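Local coordinates for conserved hypothetical protein TM0937 (Thermotoga maritima, PDB 2ESH) that is of unknown function but, as a member of the PadR-like family with a helix-turn-helix fold, is probably a DNA-binding transcriptional regulator, at residues L14-L19 with R91-S96; A57-E60 with F64-T67. All coordinates share one frame; numbering follows the deposited sequence.

Interaction 1: L14-L19 with R91-S96; sequences LASTIL and REILRS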
loop_
_atom_site.group_PDB
_atom_site.type_symbol
_atom_site.label_atom_id
_atom_site.label_comp_id
_atom_site.label_asym_id
_atom_site.label_seq_id
_atom_site.Cartn_x
_atom_site.Cartn_y
_atom_site.Cartn_z
ATOM N N LEU A 14 2.239 -1.385 3.857
ATOM C CA LEU A 14 2.280 0.041 3.489
ATOM C C LEU A 14 2.531 0.294 1.939
ATOM O O LEU A 14 1.736 0.956 1.254
ATOM C CB LEU A 14 3.326 0.794 4.380
ATOM C CG LEU A 14 3.308 2.352 4.254
ATOM C CD1 LEU A 14 1.964 3.049 4.699
ATOM C CD2 LEU A 14 4.555 2.984 4.982
ATOM N N ALA A 15 3.604 -0.271 1.394
ATOM C CA ALA A 15 3.940 -0.151 -0.051
ATOM C C ALA A 15 2.758 -0.555 -0.907
ATOM O O ALA A 15 2.462 0.117 -1.881
ATOM C CB ALA A 15 5.141 -0.986 -0.394
ATOM N N SER A 16 2.107 -1.663 -0.529
ATOM C CA SER A 16 1.047 -2.258 -1.298
ATOM C C SER A 16 -0.088 -1.316 -1.333
ATOM O O SER A 16 -0.666 -1.097 -2.381
ATOM C CB SER A 16 0.604 -3.618 -0.717
ATOM O OG SER A 16 1.747 -4.485 -0.905
ATOM N N THR A 17 -0.404 -0.748 -0.168
ATOM C CA THR A 17 -1.562 0.119 -0.039
ATOM C C THR A 17 -1.349 1.427 -0.773
ATOM O O THR A 17 -2.257 1.915 -1.436
ATOM C CB THR A 17 -1.847 0.448 1.436
ATOM O OG1 THR A 17 -2.112 -0.771 2.138
ATOM C CG2 THR A 17 -3.024 1.370 1.537
ATOM N N ILE A 18 -0.145 1.989 -0.607
ATOM C CA ILE A 18 0.250 3.178 -1.300
ATOM C C ILE A 18 0.226 3.050 -2.811
ATOM O O ILE A 18 -0.313 3.979 -3.489
ATOM C CB ILE A 18 1.584 3.741 -0.881
ATOM C CG1 ILE A 18 1.551 4.297 0.574
ATOM C CG2 ILE A 18 1.872 4.952 -1.709
ATOM C CD1 ILE A 18 3.054 4.713 1.079
ATOM N N LEU A 19 0.728 1.935 -3.338
ATOM C CA LEU A 19 0.688 1.690 -4.794
ATOM C C LEU A 19 -0.730 1.750 -5.294
ATOM O O LEU A 19 -1.041 2.410 -6.271
ATOM C CB LEU A 19 1.312 0.320 -5.181
ATOM C CG LEU A 19 1.671 -0.014 -6.659
ATOM C CD1 LEU A 19 2.490 1.085 -7.241
ATOM C CD2 LEU A 19 2.512 -1.279 -6.740
ATOM N N ARG A 91 -0.294 -7.010 -9.449
ATOM C CA ARG A 91 -0.825 -8.365 -9.642
ATOM C C ARG A 91 -0.064 -9.380 -8.734
ATOM O O ARG A 91 -0.644 -10.293 -8.233
ATOM C CB ARG A 91 -0.662 -8.824 -11.089
ATOM C CG ARG A 91 -1.555 -8.159 -12.092
ATOM C CD ARG A 91 -1.189 -8.640 -13.567
ATOM N NE ARG A 91 -1.883 -7.842 -14.562
ATOM C CZ ARG A 91 -3.214 -7.862 -14.787
ATOM N NH1 ARG A 91 -4.066 -8.667 -14.110
ATOM N NH2 ARG A 91 -3.691 -7.061 -15.729
ATOM N N GLU A 92 1.226 -9.235 -8.574
ATOM C CA GLU A 92 1.956 -10.052 -7.613
ATOM C C GLU A 92 1.448 -9.853 -6.167
ATOM O O GLU A 92 1.410 -10.790 -5.431
ATOM C CB GLU A 92 3.429 -9.690 -7.645
ATOM C CG GLU A 92 4.225 -10.141 -8.920
ATOM C CD GLU A 92 5.772 -9.867 -8.739
ATOM O OE1 GLU A 92 6.161 -8.771 -8.256
ATOM O OE2 GLU A 92 6.605 -10.780 -9.011
ATOM N N ILE A 93 1.050 -8.651 -5.773
ATOM C CA ILE A 93 0.512 -8.362 -4.432
ATOM C C ILE A 93 -0.859 -8.973 -4.329
ATOM O O ILE A 93 -1.234 -9.568 -3.307
ATOM C CB ILE A 93 0.376 -6.844 -4.251
ATOM C CG1 ILE A 93 1.717 -6.298 -3.772
ATOM C CG2 ILE A 93 -0.794 -6.498 -3.273
ATOM C CD1 ILE A 93 1.916 -4.840 -4.123
ATOM N N LEU A 94 -1.601 -8.879 -5.430
ATOM C CA LEU A 94 -2.932 -9.377 -5.473
ATOM C C LEU A 94 -2.851 -10.911 -5.255
ATOM O O LEU A 94 -3.526 -11.455 -4.422
ATOM C CB LEU A 94 -3.621 -8.986 -6.800
ATOM C CG LEU A 94 -4.962 -9.708 -7.047
ATOM C CD1 LEU A 94 -6.035 -9.173 -6.073
ATOM C CD2 LEU A 94 -5.447 -9.602 -8.468
ATOM N N ARG A 95 -1.969 -11.607 -5.942
ATOM C CA ARG A 95 -1.961 -13.033 -5.810
ATOM C C ARG A 95 -1.622 -13.411 -4.360
ATOM O O ARG A 95 -2.144 -14.412 -3.815
ATOM C CB ARG A 95 -0.889 -13.591 -6.764
ATOM C CG ARG A 95 -0.563 -15.094 -6.491
ATOM C CD ARG A 95 0.201 -15.702 -7.616
ATOM N NE ARG A 95 -0.668 -15.933 -8.772
ATOM C CZ ARG A 95 -0.269 -16.456 -9.942
ATOM N NH1 ARG A 95 1.003 -16.795 -10.151
ATOM N NH2 ARG A 95 -1.144 -16.601 -10.907
ATOM N N SER A 96 -0.699 -12.672 -3.749
ATOM C CA SER A 96 -0.345 -12.919 -2.343
ATOM C C SER A 96 -1.446 -12.621 -1.317
ATOM O O SER A 96 -1.504 -13.237 -0.264
ATOM C CB SER A 96 0.810 -12.061 -1.951
ATOM O OG SER A 96 2.003 -12.632 -2.350
#
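Ser-16 and Ile-93 meet side chain to side chain where helix 8-24 lies against the long helix 84-116, and their CA atoms are 6.9 Å apart. The small serine lets the branched isoleucine come close: Ser-16 OG sits 3.2 Å from Ile-93 CD1. Ser-16 CB is 3.8 Å from that same CD1 methyl. Ile-93 CG2 reaches the serine from the other branch, 4.1 Å from Ser-16 CB. With Ser-16 OG beside its own backbone N (chi1 -66°), the hydroxyl hydrogen-bonds to Trp-12 O one turn back in its helix, so a polar atom pressed against an apolar side chain still has a partner. One turn further on, the packing is much looser, with Leu-19 CD2 4.5 Å from Ile-93 CD1; Leu-19 also touches Tyr-89 and Leu-90 of the same long helix. The rest of this turn of helix 84-116 is open, with Arg-91, Glu-92, Leu-94 and Arg-95 exposed. A first helix of the winged helix-turn-helix domain packed on a long C-terminal helix is consistent with the architecture of PadR-like regulators.

Interaction 2: A57-E60 with F64-T67; sequences ADLE and FLST. With CA (calcium ion), chain B.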
loop_
_atom_site.group_PDB
_atom_site.type_symbol
_atom_site.label_atom_id
_atom_site.label_comp_id
_atom_site.label_asym_id
_atom_site.label_seq_id
_atom_site.Cartn_x
_atom_site.Cartn_y
_atom_site.Cartn_z
ATOM N N ALA A 57 9.133 7.732 -3.005
ATOM C CA ALA A 57 10.421 7.790 -3.705
ATOM C C ALA A 57 10.988 6.390 -4.097
ATOM O O ALA A 57 11.659 6.171 -5.193
ATOM C CB ALA A 57 11.476 8.599 -2.858
ATOM N N ASP A 58 10.796 5.451 -3.163
ATOM C CA ASP A 58 11.174 4.025 -3.329
ATOM C C ASP A 58 10.414 3.322 -4.493
ATOM O O ASP A 58 10.986 2.577 -5.244
ATOM C CB ASP A 58 10.906 3.295 -1.983
ATOM C CG ASP A 58 12.028 3.564 -0.904
ATOM O OD1 ASP A 58 13.040 4.208 -1.228
ATOM O OD2 ASP A 58 11.868 3.180 0.293
ATOM N N LEU A 59 9.138 3.577 -4.637
ATOM C CA LEU A 59 8.349 2.884 -5.614
ATOM C C LEU A 59 8.673 3.509 -6.988
ATOM O O LEU A 59 8.771 2.782 -8.028
ATOM C CB LEU A 59 6.864 3.052 -5.285
ATOM C CG LEU A 59 6.205 2.204 -4.202
ATOM C CD1 LEU A 59 4.826 2.704 -3.915
ATOM C CD2 LEU A 59 6.166 0.662 -4.572
ATOM N N GLU A 60 8.900 4.843 -6.968
ATOM C CA GLU A 60 9.475 5.600 -8.100
ATOM C C GLU A 60 10.822 5.154 -8.574
ATOM O O GLU A 60 10.975 4.877 -9.739
ATOM C CB GLU A 60 9.494 7.108 -7.840
ATOM C CG GLU A 60 9.693 7.953 -9.169
ATOM C CD GLU A 60 9.972 9.456 -8.863
ATOM O OE1 GLU A 60 10.292 9.787 -7.687
ATOM O OE2 GLU A 60 9.943 10.290 -9.809
ATOM N N PHE A 64 7.847 1.662 -10.493
ATOM C CA PHE A 64 6.433 1.251 -10.350
ATOM C C PHE A 64 5.546 2.461 -10.410
ATOM O O PHE A 64 4.318 2.369 -10.479
ATOM C CB PHE A 64 6.239 0.491 -9.022
ATOM C CG PHE A 64 7.069 -0.769 -8.933
ATOM C CD1 PHE A 64 7.198 -1.620 -10.064
ATOM C CD2 PHE A 64 7.711 -1.113 -7.748
ATOM C CE1 PHE A 64 7.963 -2.764 -10.003
ATOM C CE2 PHE A 64 8.455 -2.313 -7.631
ATOM C CZ PHE A 64 8.596 -3.130 -8.766
ATOM N N LEU A 65 6.188 3.610 -10.350
ATOM C CA LEU A 65 5.481 4.887 -10.334
ATOM C C LEU A 65 6.305 5.834 -11.185
ATOM O O LEU A 65 7.569 5.770 -11.146
ATOM C CB LEU A 65 5.460 5.501 -8.889
ATOM C CG LEU A 65 4.558 4.932 -7.796
ATOM C CD1 LEU A 65 4.436 5.801 -6.619
ATOM C CD2 LEU A 65 3.148 4.591 -8.308
ATOM N N SER A 66 5.610 6.700 -11.928
ATOM C CA SER A 66 6.286 7.866 -12.568
ATOM C C SER A 66 5.833 9.174 -11.901
ATOM O O SER A 66 4.842 9.205 -11.183
ATOM C CB SER A 66 5.997 7.946 -14.052
ATOM O OG SER A 66 4.602 8.152 -14.241
ATOM N N THR A 67 6.478 10.282 -12.243
ATOM C CA THR A 67 6.254 11.538 -11.513
ATOM C C THR A 67 6.124 12.731 -12.490
ATOM O O THR A 67 6.743 12.764 -13.498
ATOM C CB THR A 67 7.414 11.539 -10.567
ATOM O OG1 THR A 67 7.012 11.701 -9.204
ATOM C CG2 THR A 67 8.562 12.228 -11.013
HETATM CA CA CA B . 8.719 12.485 -15.148
HETATM O O HOH W 1 9.100 13.636 -13.002
#
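Leu-59 O accepts a hydrogen bond of 2.9 Å from Phe-64 N, with an angle of 157° at the hydrogen and the donor tilted out of the carbonyl plane. The bond closes the tight connection between helix 52-61 and strand 65-70, the step from the probable recognition helix into the beta hairpin, or wing, of a winged helix-turn-helix domain. Next to this bond the Leu-59 side chain is shared between two neighbours. Its CD2 methyl comes to the edge of the Phe-64 ring, near the ring plane, 4.0 Å from Phe-64 CD2; the ring itself also stacks with Tyr-89. On the Leu-65 side, Leu-59 CB lies 3.9 Å from Leu-65 CG, and the two CD1 methyls of Leu-59 and Leu-65 are 4.1 Å apart. Leu-65 continues inward to Leu-19 and Val-22 of helix 8-24, joining the wing to the apolar core.

Glu-60 meets the strand along its backbone and its aliphatic chain. Glu-60 CA makes a CH...O contact of 3.6 Å with Leu-65 O, at 159° about the hydrogen. Because CG stands anti to the backbone N (chi1 -163°), the Glu-60 CG methylene also lies against Leu-65 O, at 3.6 Å. The extended chain then heads toward Thr-67, where the modelled fit is too close and the placement of the carboxylate doubtful. An alanine here would probably open a gap beside Leu-65 O, where the CG methylene now lies. The backbone of Thr-67 has a different partner: a calcium ion is bound by Thr-67 O at 2.6 Å and by a water whose oxygen lies 2.5 Å from the metal.

In the fold
Along the chain interaction 2 is nested inside interaction 1: residues 14-19 come first, then 57-60 and 64-67, and 91-96 last, beyond the second hairpin strand 77-82. Their centres lie 14 Å apart, yet the two contacts touch through helix 8-24, where Leu-19 CD1 packs 3.7 Å from Leu-65 CD2 and Leu-59 CD1 approaches the helix backbone. Tyr-89 makes a further connection, meeting both Leu-19 and Phe-64 from helix 84-116. Helix 8-24 is thus a common core element, with the helix and wing expected to face DNA on one part of it and the long C-terminal helix, which in relatives serves dimerisation, on another.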